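Local atomic coordinates of cellulase (Rhodothermus marinus, PDB entry 3B7M), a protein that probably hydrolyses internal beta-1,4-glucosidic bonds of cellulose, as an endoglucanase of glycoside hydrolase family 12 with a beta-jelly-roll fold. Residues Y19-N24 with P60-A65; S81-P86 with S208-V213. All coordinates share one frame; numbering follows the deposited sequence.

Contact 1: residues Y19-N24 with P60-A65; sequences YTVSNN and PNIQFA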
ATOM      1  N   TYR A  19     -11.331   7.986   5.333  1.00 16.24           N
ATOM      2  CA  TYR A  19     -10.608   6.758   4.983  1.00 16.12           C
ATOM      3  C   TYR A  19     -11.462   5.528   5.242  1.00 15.56           C
ATOM      4  O   TYR A  19     -12.459   5.596   5.957  1.00 14.82           O
ATOM      5  CB  TYR A  19      -9.302   6.622   5.789  1.00 15.59           C
ATOM      6  CG  TYR A  19      -8.414   7.847   5.774  1.00 16.05           C
ATOM      7  CD1 TYR A  19      -7.888   8.330   4.583  1.00 14.44           C
ATOM      8  CD2 TYR A  19      -8.080   8.511   6.964  1.00 14.20           C
ATOM      9  CE1 TYR A  19      -7.061   9.450   4.563  1.00 16.16           C
ATOM     10  CE2 TYR A  19      -7.259   9.656   6.951  1.00 14.92           C
ATOM     11  CZ  TYR A  19      -6.753  10.111   5.747  1.00 16.29           C
ATOM     12  OH  TYR A  19      -5.948  11.238   5.694  1.00 17.55           O
ATOM     13  N   THR A  20     -11.068   4.412   4.643  1.00 15.39           N
ATOM     14  CA  THR A  20     -11.707   3.131   4.900  0.50 15.31           C
ATOM     15  C   THR A  20     -10.640   2.144   5.357  1.00 15.51           C
ATOM     16  O   THR A  20      -9.518   2.154   4.838  1.00 15.07           O
ATOM     17  CB  THR A  20     -12.454   2.600   3.654  0.50 15.48           C
ATOM     18  OG1 THR A  20     -11.543   2.494   2.557  0.50 15.96           O
ATOM     19  CG2 THR A  20     -13.601   3.547   3.258  0.50 14.33           C
ATOM     20  N   VAL A  21     -10.980   1.318   6.340  1.00 14.96           N
ATOM     21  CA  VAL A  21     -10.069   0.307   6.837  1.00 14.87           C
ATOM     22  C   VAL A  21     -10.656  -1.048   6.488  1.00 15.39           C
ATOM     23  O   VAL A  21     -11.825  -1.303   6.785  1.00 15.30           O
ATOM     24  CB  VAL A  21      -9.848   0.447   8.363  1.00 15.02           C
ATOM     25  CG1 VAL A  21      -9.035  -0.712   8.902  1.00 15.18           C
ATOM     26  CG2 VAL A  21      -9.152   1.764   8.672  1.00 14.39           C
ATOM     27  N   SER A  22      -9.855  -1.899   5.848  1.00 15.34           N
ATOM     28  CA  SER A  22     -10.335  -3.195   5.369  1.00 16.06           C
ATOM     29  C   SER A  22      -9.481  -4.356   5.834  1.00 15.96           C
ATOM     30  O   SER A  22      -8.249  -4.273   5.857  1.00 16.33           O
ATOM     31  CB  SER A  22     -10.407  -3.222   3.838  1.00 15.61           C
ATOM     32  OG  SER A  22     -11.134  -2.109   3.353  1.00 17.58           O
ATOM     33  N   ASN A  23     -10.152  -5.450   6.165  1.00 15.43           N
ATOM     34  CA  ASN A  23      -9.483  -6.673   6.560  1.00 15.47           C
ATOM     35  C   ASN A  23      -8.789  -7.316   5.353  1.00 15.22           C
ATOM     36  O   ASN A  23      -7.625  -7.716   5.448  1.00 14.74           O
ATOM     37  CB  ASN A  23     -10.492  -7.603   7.241  1.00 15.72           C
ATOM     38  CG  ASN A  23      -9.880  -8.442   8.328  1.00 16.07           C
ATOM     39  OD1 ASN A  23      -8.864  -8.074   8.937  1.00 16.23           O
ATOM     40  ND2 ASN A  23     -10.477  -9.607   8.566  1.00 18.29           N
ATOM     41  N   ASN A  24      -9.490  -7.369   4.214  1.00 15.20           N
ATOM     42  CA  ASN A  24      -8.888  -7.685   2.906  1.00 16.05           C
ATOM     43  C   ASN A  24      -8.070  -8.992   2.914  1.00 16.72           C
ATOM     44  O   ASN A  24      -6.886  -9.013   2.554  1.00 16.83           O
ATOM     45  CB  ASN A  24      -8.053  -6.485   2.396  1.00 15.23           C
ATOM     46  CG  ASN A  24      -7.715  -6.554   0.887  1.00 16.65           C
ATOM     47  OD1 ASN A  24      -6.674  -6.024   0.445  1.00 16.87           O
ATOM     48  ND2 ASN A  24      -8.584  -7.175   0.098  1.00 15.60           N
ATOM     49  N   PRO A  60      -4.413  -6.251   4.955  1.00 12.93           N
ATOM     50  CA  PRO A  60      -5.293  -5.353   5.710  1.00 12.38           C
ATOM     51  C   PRO A  60      -4.719  -3.954   5.556  1.00 13.03           C
ATOM     52  O   PRO A  60      -3.500  -3.790   5.585  1.00 13.02           O
ATOM     53  CB  PRO A  60      -5.142  -5.837   7.154  1.00 12.24           C
ATOM     54  CG  PRO A  60      -3.770  -6.521   7.185  1.00 12.28           C
ATOM     55  CD  PRO A  60      -3.679  -7.187   5.839  1.00 12.51           C
ATOM     56  N   ASN A  61      -5.575  -2.961   5.348  1.00 13.08           N
ATOM     57  CA  ASN A  61      -5.078  -1.659   4.920  1.00 13.57           C
ATOM     58  C   ASN A  61      -5.988  -0.504   5.277  1.00 13.49           C
ATOM     59  O   ASN A  61      -7.171  -0.692   5.553  1.00 13.50           O
ATOM     60  CB  ASN A  61      -4.804  -1.666   3.406  1.00 13.61           C
ATOM     61  CG  ASN A  61      -6.069  -1.709   2.582  1.00 14.36           C
ATOM     62  OD1 ASN A  61      -6.588  -0.671   2.197  1.00 15.90           O
ATOM     63  ND2 ASN A  61      -6.583  -2.909   2.322  1.00 13.58           N
ATOM     64  N   ILE A  62      -5.426   0.698   5.278  1.00 13.56           N
ATOM     65  CA  ILE A  62      -6.232   1.909   5.337  1.00 13.86           C
ATOM     66  C   ILE A  62      -6.105   2.630   3.995  1.00 15.13           C
ATOM     67  O   ILE A  62      -5.000   2.747   3.451  1.00 15.18           O
ATOM     68  CB  ILE A  62      -5.845   2.814   6.541  1.00 13.61           C
ATOM     69  CG1 ILE A  62      -6.709   4.086   6.573  1.00 12.56           C
ATOM     70  CG2 ILE A  62      -4.335   3.096   6.558  1.00 12.43           C
ATOM     71  CD1 ILE A  62      -6.698   4.817   7.941  1.00 13.67           C
ATOM     72  N   GLN A  63      -7.233   3.093   3.458  1.00 15.84           N
ATOM     73  CA  GLN A  63      -7.282   3.602   2.090  1.00 18.01           C
ATOM     74  C   GLN A  63      -7.876   5.000   2.038  1.00 18.52           C
ATOM     75  O   GLN A  63      -8.848   5.275   2.740  1.00 18.22           O
ATOM     76  CB  GLN A  63      -8.148   2.667   1.216  1.00 17.79           C
ATOM     77  CG  GLN A  63      -8.327   3.158  -0.206  1.00 19.01           C
ATOM     78  CD  GLN A  63      -9.360   2.381  -1.002  1.00 21.04           C
ATOM     79  OE1 GLN A  63      -9.011   1.552  -1.838  1.00 25.68           O
ATOM     80  NE2 GLN A  63     -10.640   2.671  -0.767  1.00 25.18           N
ATOM     81  N   PHE A  64      -7.279   5.862   1.215  1.00 19.03           N
ATOM     82  CA  PHE A  64      -7.873   7.139   0.819  1.00 20.26           C
ATOM     83  C   PHE A  64      -8.249   7.016  -0.653  1.00 21.00           C
ATOM     84  O   PHE A  64      -7.373   6.820  -1.505  1.00 20.39           O
ATOM     85  CB  PHE A  64      -6.885   8.312   1.034  1.00 20.04           C
ATOM     86  CG  PHE A  64      -7.400   9.655   0.549  1.00 20.85           C
ATOM     87  CD1 PHE A  64      -8.524  10.243   1.131  1.00 20.85           C
ATOM     88  CD2 PHE A  64      -6.742  10.344  -0.478  1.00 20.60           C
ATOM     89  CE1 PHE A  64      -8.997  11.492   0.686  1.00 20.82           C
ATOM     90  CE2 PHE A  64      -7.210  11.589  -0.937  1.00 20.85           C
ATOM     91  CZ  PHE A  64      -8.341  12.162  -0.357  1.00 20.87           C
ATOM     92  N   ALA A  65      -9.551   7.066  -0.938  1.00 21.92           N
ATOM     93  CA  ALA A  65     -10.037   7.073  -2.316  1.00 23.36           C
ATOM     94  C   ALA A  65     -10.074   8.526  -2.749  1.00 24.27           C
ATOM     95  O   ALA A  65     -10.569   9.378  -2.008  1.00 24.62           O
ATOM     96  CB  ALA A  65     -11.411   6.449  -2.405  1.00 23.26           C
TER
HETATM   97  O   HOH W   1      -9.430  -0.225   2.873  1.00 21.97           O
HETATM   98  O   HOH W   2     -11.636   4.476   0.870  1.00 28.07           O

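Contact 2: residues S81-P86 with S208-V213; sequences SWTLTP and SADFSV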
ATOM      1  N   SER A  81       1.742  10.710   5.752  1.00 17.83           N
ATOM      2  CA  SER A  81       2.435  10.290   6.968  1.00 17.95           C
ATOM      3  C   SER A  81       1.882   8.957   7.474  1.00 17.44           C
ATOM      4  O   SER A  81       0.725   8.623   7.232  1.00 17.99           O
ATOM      5  CB  SER A  81       2.332  11.366   8.062  1.00 17.84           C
ATOM      6  OG  SER A  81       2.708  12.631   7.539  1.00 20.49           O
ATOM      7  N   TRP A  82       2.721   8.192   8.166  1.00 16.55           N
ATOM      8  CA  TRP A  82       2.335   6.891   8.674  1.00 15.87           C
ATOM      9  C   TRP A  82       3.341   6.403   9.709  1.00 16.41           C
ATOM     10  O   TRP A  82       4.540   6.655   9.589  1.00 16.17           O
ATOM     11  CB  TRP A  82       2.220   5.889   7.520  1.00 14.84           C
ATOM     12  CG  TRP A  82       1.603   4.588   7.890  1.00 14.07           C
ATOM     13  CD1 TRP A  82       0.489   4.399   8.659  1.00 13.25           C
ATOM     14  CD2 TRP A  82       2.042   3.282   7.486  1.00 12.99           C
ATOM     15  NE1 TRP A  82       0.213   3.057   8.768  1.00 14.21           N
ATOM     16  CE2 TRP A  82       1.151   2.346   8.067  1.00 12.92           C
ATOM     17  CE3 TRP A  82       3.105   2.810   6.691  1.00 13.00           C
ATOM     18  CZ2 TRP A  82       1.281   0.963   7.877  1.00 12.67           C
ATOM     19  CZ3 TRP A  82       3.238   1.436   6.503  1.00 13.67           C
ATOM     20  CH2 TRP A  82       2.331   0.525   7.100  1.00 13.57           C
ATOM     21  N   THR A  83       2.850   5.714  10.728  1.00 16.58           N
ATOM     22  CA  THR A  83       3.738   5.034  11.660  1.00 17.46           C
ATOM     23  C   THR A  83       3.306   3.590  11.804  1.00 17.37           C
ATOM     24  O   THR A  83       2.148   3.310  12.083  1.00 17.31           O
ATOM     25  CB  THR A  83       3.770   5.714  13.043  1.00 17.15           C
ATOM     26  OG1 THR A  83       4.041   7.102  12.872  1.00 18.93           O
ATOM     27  CG2 THR A  83       4.865   5.098  13.936  1.00 18.28           C
ATOM     28  N   LEU A  84       4.248   2.678  11.624  1.00 18.07           N
ATOM     29  CA  LEU A  84       3.973   1.272  11.821  1.00 18.96           C
ATOM     30  C   LEU A  84       4.751   0.762  13.023  1.00 20.72           C
ATOM     31  O   LEU A  84       5.765   1.368  13.434  1.00 21.58           O
ATOM     32  CB  LEU A  84       4.326   0.460  10.582  1.00 18.80           C
ATOM     33  CG  LEU A  84       5.805   0.427  10.212  1.00 17.35           C
ATOM     34  CD1 LEU A  84       6.329  -1.000  10.220  1.00 16.42           C
ATOM     35  CD2 LEU A  84       6.071   1.153   8.889  1.00 16.45           C
ATOM     36  N   THR A  85       4.256  -0.336  13.594  1.00 20.64           N
ATOM     37  CA  THR A  85       4.910  -1.015  14.686  1.00 20.43           C
ATOM     38  C   THR A  85       5.213  -2.420  14.185  1.00 20.17           C
ATOM     39  O   THR A  85       4.300  -3.213  13.981  1.00 20.37           O
ATOM     40  CB  THR A  85       4.025  -1.049  15.955  1.00 20.62           C
ATOM     41  OG1 THR A  85       3.562   0.275  16.261  1.00 20.74           O
ATOM     42  CG2 THR A  85       4.808  -1.614  17.160  1.00 21.25           C
ATOM     43  N   PRO A  86       6.499  -2.731  13.970  1.00 20.15           N
ATOM     44  CA  PRO A  86       6.848  -4.043  13.413  1.00 20.25           C
ATOM     45  C   PRO A  86       6.816  -5.141  14.473  1.00 20.22           C
ATOM     46  O   PRO A  86       6.756  -4.848  15.664  1.00 19.88           O
ATOM     47  CB  PRO A  86       8.277  -3.837  12.915  1.00 20.58           C
ATOM     48  CG  PRO A  86       8.841  -2.761  13.796  1.00 20.57           C
ATOM     49  CD  PRO A  86       7.688  -1.906  14.261  1.00 20.00           C
ATOM     50  N   SER A 208      -0.782  -0.275  12.670  1.00 15.61           N
ATOM     51  CA  SER A 208      -0.783   0.862  11.772  1.00 15.40           C
ATOM     52  C   SER A 208      -1.366   2.048  12.528  1.00 15.51           C
ATOM     53  O   SER A 208      -2.413   1.915  13.172  1.00 15.66           O
ATOM     54  CB  SER A 208      -1.622   0.558  10.534  1.00 15.02           C
ATOM     55  OG  SER A 208      -1.910   1.739   9.811  1.00 14.90           O
ATOM     56  N   ALA A 209      -0.690   3.193  12.462  1.00 15.25           N
ATOM     57  CA  ALA A 209      -1.132   4.398  13.186  1.00 15.97           C
ATOM     58  C   ALA A 209      -0.809   5.676  12.455  1.00 16.58           C
ATOM     59  O   ALA A 209       0.095   5.716  11.610  1.00 16.08           O
ATOM     60  CB  ALA A 209      -0.525   4.446  14.604  1.00 16.26           C
ATOM     61  N   ASP A 210      -1.557   6.720  12.801  1.00 17.93           N
ATOM     62  CA  ASP A 210      -1.261   8.102  12.412  1.00 19.37           C
ATOM     63  C   ASP A 210      -1.259   8.298  10.898  1.00 19.45           C
ATOM     64  O   ASP A 210      -0.446   9.054  10.387  1.00 19.70           O
ATOM     65  CB  ASP A 210       0.108   8.567  12.958  1.00 19.72           C
ATOM     66  CG  ASP A 210       0.193   8.549  14.474  1.00 22.22           C
ATOM     67  OD1 ASP A 210      -0.839   8.710  15.162  1.00 24.67           O
ATOM     68  OD2 ASP A 210       1.322   8.368  14.981  1.00 26.72           O
ATOM     69  N   PHE A 211      -2.153   7.623  10.188  1.00 19.29           N
ATOM     70  CA  PHE A 211      -2.171   7.735   8.744  1.00 19.85           C
ATOM     71  C   PHE A 211      -2.798   9.045   8.299  1.00 20.26           C
ATOM     72  O   PHE A 211      -3.816   9.485   8.845  1.00 19.20           O
ATOM     73  CB  PHE A 211      -2.924   6.565   8.145  1.00 20.08           C
ATOM     74  CG  PHE A 211      -3.040   6.595   6.649  1.00 20.26           C
ATOM     75  CD1 PHE A 211      -1.946   6.271   5.840  1.00 20.00           C
ATOM     76  CD2 PHE A 211      -4.270   6.879   6.046  1.00 20.10           C
ATOM     77  CE1 PHE A 211      -2.069   6.261   4.440  1.00 20.69           C
ATOM     78  CE2 PHE A 211      -4.410   6.874   4.648  1.00 20.18           C
ATOM     79  CZ  PHE A 211      -3.307   6.548   3.844  1.00 21.03           C
ATOM     80  N   SER A 212      -2.177   9.644   7.289  1.00 20.69           N
ATOM     81  CA  SER A 212      -2.635  10.886   6.701  1.00 22.03           C
ATOM     82  C   SER A 212      -2.251  10.923   5.219  1.00 22.63           C
ATOM     83  O   SER A 212      -1.144  10.512   4.864  1.00 22.00           O
ATOM     84  CB  SER A 212      -1.956  12.037   7.438  1.00 22.05           C
ATOM     85  OG  SER A 212      -2.363  13.266   6.904  1.00 24.95           O
ATOM     86  N   VAL A 213      -3.156  11.384   4.353  1.00 23.83           N
ATOM     87  CA  VAL A 213      -2.815  11.631   2.935  1.00 25.35           C
ATOM     88  C   VAL A 213      -3.388  12.955   2.436  1.00 26.35           C
ATOM     89  O   VAL A 213      -4.560  13.253   2.651  1.00 26.76           O
ATOM     90  CB  VAL A 213      -3.278  10.501   1.959  1.00 25.32           C
ATOM     91  CG1 VAL A 213      -2.651  10.693   0.570  1.00 26.00           C
ATOM     92  CG2 VAL A 213      -2.872   9.168   2.459  1.00 26.63           C
TER

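Contact 1: residues Y19-N24 with P60-A65
Y19 has CG anti to its carbonyl carbon (chi1 -50°), and F64 has CG anti to its backbone N (chi1 176°). These torsions bring the edge of the Y19 ring to the start of the F64 side chain, with CD1 of Y19 3.7 Å from CB of F64. Strands 19-22 and 61-65 are antiparallel neighbours in the larger sheet of the family 12 beta-jelly roll. T20 and Q63 form a hydrogen-bonded pair, as do S22 and N61. V21 and I62 form the non-hydrogen-bonded pair between them. Four backbone bonds hold the ladder. The straightest runs from S22 N to N61 O, 3.0 Å, at 165°. The amide N of Q63 meets T20 O nearly along its C=O axis.

V21 and I62 lie on the apolar face, which turns to the other sheet, where V21 touches I34 and V36. I62 stretches CG1 anti to its backbone N and lays it 3.7 Å from CB of Y19. Its CD1 also reaches CG2 of V21, 4.0 Å away.

The face of T20, S22, N61 and Q63 is polar. The side chains of T20 and Q63 run side by side and point the same way. Q63 OE1 accepts from Q194 NE2, S22 OG also bonds T11, and N61 ND2 bonds the backbone O of Y59. Two waters bridge the strands here. One accepts from Q63 NE2 and also pairs with T20 OG1. The other donates to T20 O and N61 OD1 and accepts from S22 OG at 2.6 Å.

Contact 2: residues S81-P86 with S208-V213
This is an antiparallel strand pair broken by a beta bulge, inside the smaller sheet, where strand 207-215 lies beside strand 78-85. S81 pairs with S212 on one side of the bulge and T83 with A209 on the other, so the register slips by one residue. D210 sits in the bulge, with its backbone in the left-handed region. T83 N bonds A209 O in its carbonyl plane, and A209 N meets T83 O nearly along the C=O axis, though its N-H is bent. In the S81 to S212 bonds each donor lies above the carbonyl plane.

The two sheets of the jelly roll pack face to face here, and the W82 indole lies between them, against T195, A94 and the ring of F197. With CG anti to the backbone N (chi1 -170°), its indole reaches S208. NE1 donates to S208 OG at 2.7 Å, with the acceptor in the ring plane and the bond nearly straight at 166°. CB of L84 lies 4.0 Å above one face of the indole, toward its rim. An alanine at W82 would remove the indole and would probably leave S208 OG without this donor and loosen the packing against T195 and A94. CD1 of W82 also nears the backbone A209 O, 3.3 Å away.

In the fold
From the N terminus the chain starts in the smaller sheet with strand 2-5, enters the larger one with 11-14 and 19-22, crosses back for 32-37 and 43-48, and returns as strand 61-65. Contact 1 closes that loop within the larger sheet. The next strand, 78-85, lies in the smaller sheet and opens contact 2. Its partner, strand 207-215, is the last of the chain, so contact 2 closes a far longer loop. The two loops follow in series and neither nest nor cross. The contacts lie in different sheets but meet between them. Y19 OH probably bonds V213 N, its ring meets F211 edge-to-face, and I62 CD1 packs on F211 CD2.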